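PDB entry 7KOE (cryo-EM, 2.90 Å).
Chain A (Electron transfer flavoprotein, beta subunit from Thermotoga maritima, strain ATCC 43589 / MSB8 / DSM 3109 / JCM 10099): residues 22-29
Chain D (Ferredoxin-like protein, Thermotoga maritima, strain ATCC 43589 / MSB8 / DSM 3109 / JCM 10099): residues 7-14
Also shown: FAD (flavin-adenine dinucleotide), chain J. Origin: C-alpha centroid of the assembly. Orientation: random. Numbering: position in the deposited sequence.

Chain A (22-29) PDTTNVRI
Chain D 7-14: LYLNRYRT

No clear hydrogen bond crosses between these two stretches, although their contact buries 421 Å² and is lined with polar side chains; one salt bridge and close side-chain packing join them. Chain A turns tightly at Asp A23, whose carbonyl O accepts from the backbone N of Asn A26 (2.9 Å) and of Val A27 (3.0 Å). Thr A24 (phi/psi -75/-8°), Thr A25 (-66/-25°) and Asn A26 (-105/-20°) form the bend, and Arg A28 (-122/169°) leaves it extended. In chain D, Tyr D8 and Leu D9 lie near -70/-25°, Asn D10 opens to -72/161°, Arg D11 (-104/132°) is extended, and Tyr D12 and Arg D13 are in a strand. In register, Asn A26 and Arg D11 are nearest, their CA atoms 5.6 Å apart.

Asp A23 (chi1 t, chi2 88°) points toward chain D. Its OD2 receives a very short hydrogen bond from Thr A25 OG1 (2.5 Å; Thr chi1 p), while its OD1 forms the salt bridge with Arg D11 NH2 at 3.5 Å. The t, t, t side chain of Arg D11 brings its guanidinium edge to the carboxylate. Arg D13 NH2 lies 4.5 Å from Asp A23 OD1, near enough for its charge to be felt but with the oxygen well out of the guanidinium plane.

Asn A26 (chi1 t) is buried against the chain D backbone around Leu D9 and Asn D10. Arg A28, the residue most covered by the other stretch, adopts p, t, t with chi4 -87°. Its CB lies 3.6 Å from Tyr D8 OH, so the long arginine side chain passes the tyrosine hydroxyl before its NE packs 3.4 Å from Leu D9 CD2; Leu D9 O lies over one guanidinium face. Tyr D8 (chi1 t, chi2 64°) starts sideways and Leu D9 (chi1 m, chi2 t) away, but the ends of both come nearer to chain A. Tyr D12 CD1 also approaches FAD C7M at 3.6 Å.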

# COMPACT_ATOMS: atom_id res chain seq x y z
N PRO A 22 -6.83 14.69 -29.02
CA PRO A 22 -5.96 15.21 -27.95
C PRO A 22 -4.80 16.01 -28.51
O PRO A 22 -4.35 15.79 -29.64
CB PRO A 22 -5.48 13.94 -27.24
CG PRO A 22 -6.48 12.91 -27.58
CD PRO A 22 -6.97 13.23 -28.95
N ASP A 23 -4.30 16.95 -27.71
CA ASP A 23 -3.22 17.80 -28.19
C ASP A 23 -1.92 17.01 -28.20
O ASP A 23 -1.19 16.97 -27.20
CB ASP A 23 -3.08 19.05 -27.33
CG ASP A 23 -2.05 20.02 -27.89
OD1 ASP A 23 -2.43 20.87 -28.72
OD2 ASP A 23 -0.87 19.93 -27.50
N THR A 24 -1.61 16.40 -29.35
CA THR A 24 -0.51 15.46 -29.47
C THR A 24 0.86 16.13 -29.49
O THR A 24 1.87 15.42 -29.46
CB THR A 24 -0.68 14.63 -30.72
OG1 THR A 24 -0.84 15.52 -31.83
CG2 THR A 24 -1.91 13.75 -30.59
N THR A 25 0.92 17.46 -29.57
CA THR A 25 2.17 18.14 -29.28
C THR A 25 2.56 17.99 -27.82
O THR A 25 3.75 18.05 -27.49
CB THR A 25 2.06 19.63 -29.63
OG1 THR A 25 1.33 20.31 -28.61
CG2 THR A 25 1.35 19.81 -30.95
N ASN A 26 1.58 17.77 -26.94
CA ASN A 26 1.82 17.55 -25.53
C ASN A 26 1.67 16.09 -25.11
O ASN A 26 2.19 15.72 -24.05
CB ASN A 26 0.87 18.41 -24.70
CG ASN A 26 1.34 18.58 -23.29
OD1 ASN A 26 2.53 18.53 -23.00
ND2 ASN A 26 0.39 18.77 -22.39
N VAL A 27 0.96 15.27 -25.88
CA VAL A 27 0.87 13.85 -25.59
C VAL A 27 2.23 13.23 -25.88
O VAL A 27 2.60 13.04 -27.04
CB VAL A 27 -0.23 13.17 -26.40
CG1 VAL A 27 -0.27 11.69 -26.09
CG2 VAL A 27 -1.57 13.81 -26.11
N ARG A 28 2.99 12.93 -24.84
CA ARG A 28 4.37 12.54 -24.98
C ARG A 28 4.58 11.17 -24.37
O ARG A 28 3.71 10.63 -23.67
CB ARG A 28 5.31 13.56 -24.33
CG ARG A 28 5.35 13.45 -22.84
CD ARG A 28 5.82 14.72 -22.18
NE ARG A 28 5.73 14.61 -20.73
CZ ARG A 28 4.64 14.89 -20.03
NH1 ARG A 28 3.54 15.31 -20.64
NH2 ARG A 28 4.64 14.77 -18.71
N ILE A 29 5.74 10.59 -24.64
CA ILE A 29 6.10 9.26 -24.18
C ILE A 29 6.88 9.40 -22.89
O ILE A 29 7.91 10.08 -22.84
CB ILE A 29 6.91 8.50 -25.24
CG1 ILE A 29 6.00 8.03 -26.37
CG2 ILE A 29 7.63 7.32 -24.63
CD1 ILE A 29 6.74 7.35 -27.50
N LEU D 7 10.51 22.12 -19.77
CA LEU D 7 9.57 22.90 -20.56
C LEU D 7 8.83 22.05 -21.58
O LEU D 7 7.80 22.47 -22.09
CB LEU D 7 10.28 24.04 -21.28
CG LEU D 7 10.83 25.18 -20.44
CD1 LEU D 7 11.29 26.28 -21.35
CD2 LEU D 7 9.80 25.68 -19.46
N TYR D 8 9.36 20.87 -21.89
CA TYR D 8 8.66 19.93 -22.75
C TYR D 8 7.43 19.35 -22.06
O TYR D 8 6.50 18.92 -22.74
CB TYR D 8 9.61 18.82 -23.19
CG TYR D 8 9.00 17.85 -24.16
CD1 TYR D 8 8.59 18.26 -25.42
CD2 TYR D 8 8.81 16.52 -23.82
CE1 TYR D 8 8.03 17.38 -26.31
CE2 TYR D 8 8.25 15.63 -24.70
CZ TYR D 8 7.86 16.07 -25.94
OH TYR D 8 7.29 15.19 -26.82
N LEU D 9 7.41 19.35 -20.73
CA LEU D 9 6.27 18.84 -19.99
C LEU D 9 5.07 19.77 -20.09
O LEU D 9 3.93 19.31 -20.04
CB LEU D 9 6.65 18.65 -18.53
CG LEU D 9 7.94 17.86 -18.31
CD1 LEU D 9 8.38 18.00 -16.89
CD2 LEU D 9 7.75 16.42 -18.67
N ASN D 10 5.32 21.07 -20.20
CA ASN D 10 4.24 22.04 -20.30
C ASN D 10 3.57 21.95 -21.66
O ASN D 10 4.12 21.42 -22.63
CB ASN D 10 4.76 23.46 -20.11
CG ASN D 10 5.34 23.69 -18.75
OD1 ASN D 10 6.50 24.07 -18.62
ND2 ASN D 10 4.54 23.49 -17.74
N ARG D 11 2.36 22.47 -21.72
CA ARG D 11 1.61 22.54 -22.96
C ARG D 11 1.65 23.96 -23.49
O ARG D 11 1.39 24.91 -22.74
CB ARG D 11 0.17 22.09 -22.77
CG ARG D 11 -0.55 21.87 -24.05
CD ARG D 11 -2.02 21.95 -23.83
NE ARG D 11 -2.74 21.97 -25.09
CZ ARG D 11 -3.94 22.51 -25.24
NH1 ARG D 11 -4.54 23.08 -24.21
NH2 ARG D 11 -4.53 22.49 -26.41
N TYR D 12 1.96 24.11 -24.76
CA TYR D 12 2.04 25.41 -25.39
C TYR D 12 1.18 25.43 -26.63
O TYR D 12 1.00 24.42 -27.31
CB TYR D 12 3.46 25.77 -25.79
CG TYR D 12 4.43 25.98 -24.66
CD1 TYR D 12 5.05 24.90 -24.05
CD2 TYR D 12 4.75 27.24 -24.23
CE1 TYR D 12 5.95 25.09 -23.03
CE2 TYR D 12 5.65 27.44 -23.22
CZ TYR D 12 6.23 26.36 -22.62
OH TYR D 12 7.13 26.56 -21.61
N ARG D 13 0.64 26.60 -26.93
CA ARG D 13 0.24 26.94 -28.29
C ARG D 13 1.13 28.10 -28.67
O ARG D 13 0.90 29.24 -28.25
CB ARG D 13 -1.24 27.28 -28.41
CG ARG D 13 -1.66 27.36 -29.85
CD ARG D 13 -3.15 27.35 -30.04
NE ARG D 13 -3.76 26.05 -29.80
CZ ARG D 13 -4.45 25.75 -28.72
NH1 ARG D 13 -4.62 26.64 -27.77
NH2 ARG D 13 -4.97 24.54 -28.59
N THR D 14 2.17 27.82 -29.43
CA THR D 14 3.16 28.83 -29.76
C THR D 14 2.66 29.73 -30.87
O THR D 14 2.06 29.27 -31.84
CB THR D 14 4.47 28.17 -30.16
OG1 THR D 14 4.74 27.08 -29.28
CG2 THR D 14 5.60 29.15 -30.06
PA FAD J . 21.16 25.11 -30.54
O1A FAD J . 21.89 26.34 -30.18
O2A FAD J . 20.51 24.41 -29.35
O5B FAD J . 22.09 24.16 -31.33
C5B FAD J . 23.43 24.56 -31.68
C4B FAD J . 24.25 23.32 -31.91
O4B FAD J . 25.10 23.51 -33.07
C3B FAD J . 25.18 22.94 -30.75
O3B FAD J . 25.15 21.54 -30.52
C2B FAD J . 26.55 23.42 -31.24
O2B FAD J . 27.61 22.65 -30.70
C1B FAD J . 26.42 23.15 -32.74
N9A FAD J . 27.33 23.93 -33.57
C8A FAD J . 27.84 25.17 -33.30
N7A FAD J . 28.65 25.63 -34.23
C5A FAD J . 28.66 24.62 -35.18
C6A FAD J . 29.32 24.49 -36.41
N6A FAD J . 30.13 25.42 -36.93
N1A FAD J . 29.12 23.36 -37.12
C2A FAD J . 28.31 22.42 -36.61
N3A FAD J . 27.63 22.44 -35.46
C4A FAD J . 27.85 23.57 -34.78
N1 FAD J . 12.66 23.63 -32.07
C2 FAD J . 12.55 23.11 -33.32
O2 FAD J . 13.55 22.93 -34.02
N3 FAD J . 11.33 22.76 -33.82
C4 FAD J . 10.14 22.88 -33.17
O4 FAD J . 9.09 22.53 -33.72
C4X FAD J . 10.24 23.45 -31.85
N5 FAD J . 9.17 23.59 -31.18
C5X FAD J . 9.26 24.13 -29.92
C6 FAD J . 8.09 24.29 -29.18
C7 FAD J . 8.13 24.83 -27.90
C7M FAD J . 6.85 24.99 -27.14
C8 FAD J . 9.36 25.20 -27.34
C8M FAD J . 9.44 25.77 -25.96
C9 FAD J . 10.53 25.04 -28.07
C9A FAD J . 10.48 24.51 -29.36
N10 FAD J . 11.65 24.31 -30.12
C10 FAD J . 11.56 23.79 -31.38
C1' FAD J . 12.96 24.73 -29.61
C2' FAD J . 13.77 23.62 -28.96
O2' FAD J . 13.37 23.43 -27.61
C3' FAD J . 15.25 24.02 -28.99
O3' FAD J . 15.42 25.15 -28.15
C4' FAD J . 15.76 24.37 -30.39
O4' FAD J . 15.49 23.29 -31.28
C5' FAD J . 17.24 24.68 -30.41
O5' FAD J . 17.66 24.77 -31.79
P FAD J . 19.10 24.32 -32.23
O1P FAD J . 19.16 24.47 -33.75
O2P FAD J . 19.44 23.02 -31.69
O3P FAD J . 20.03 25.42 -31.59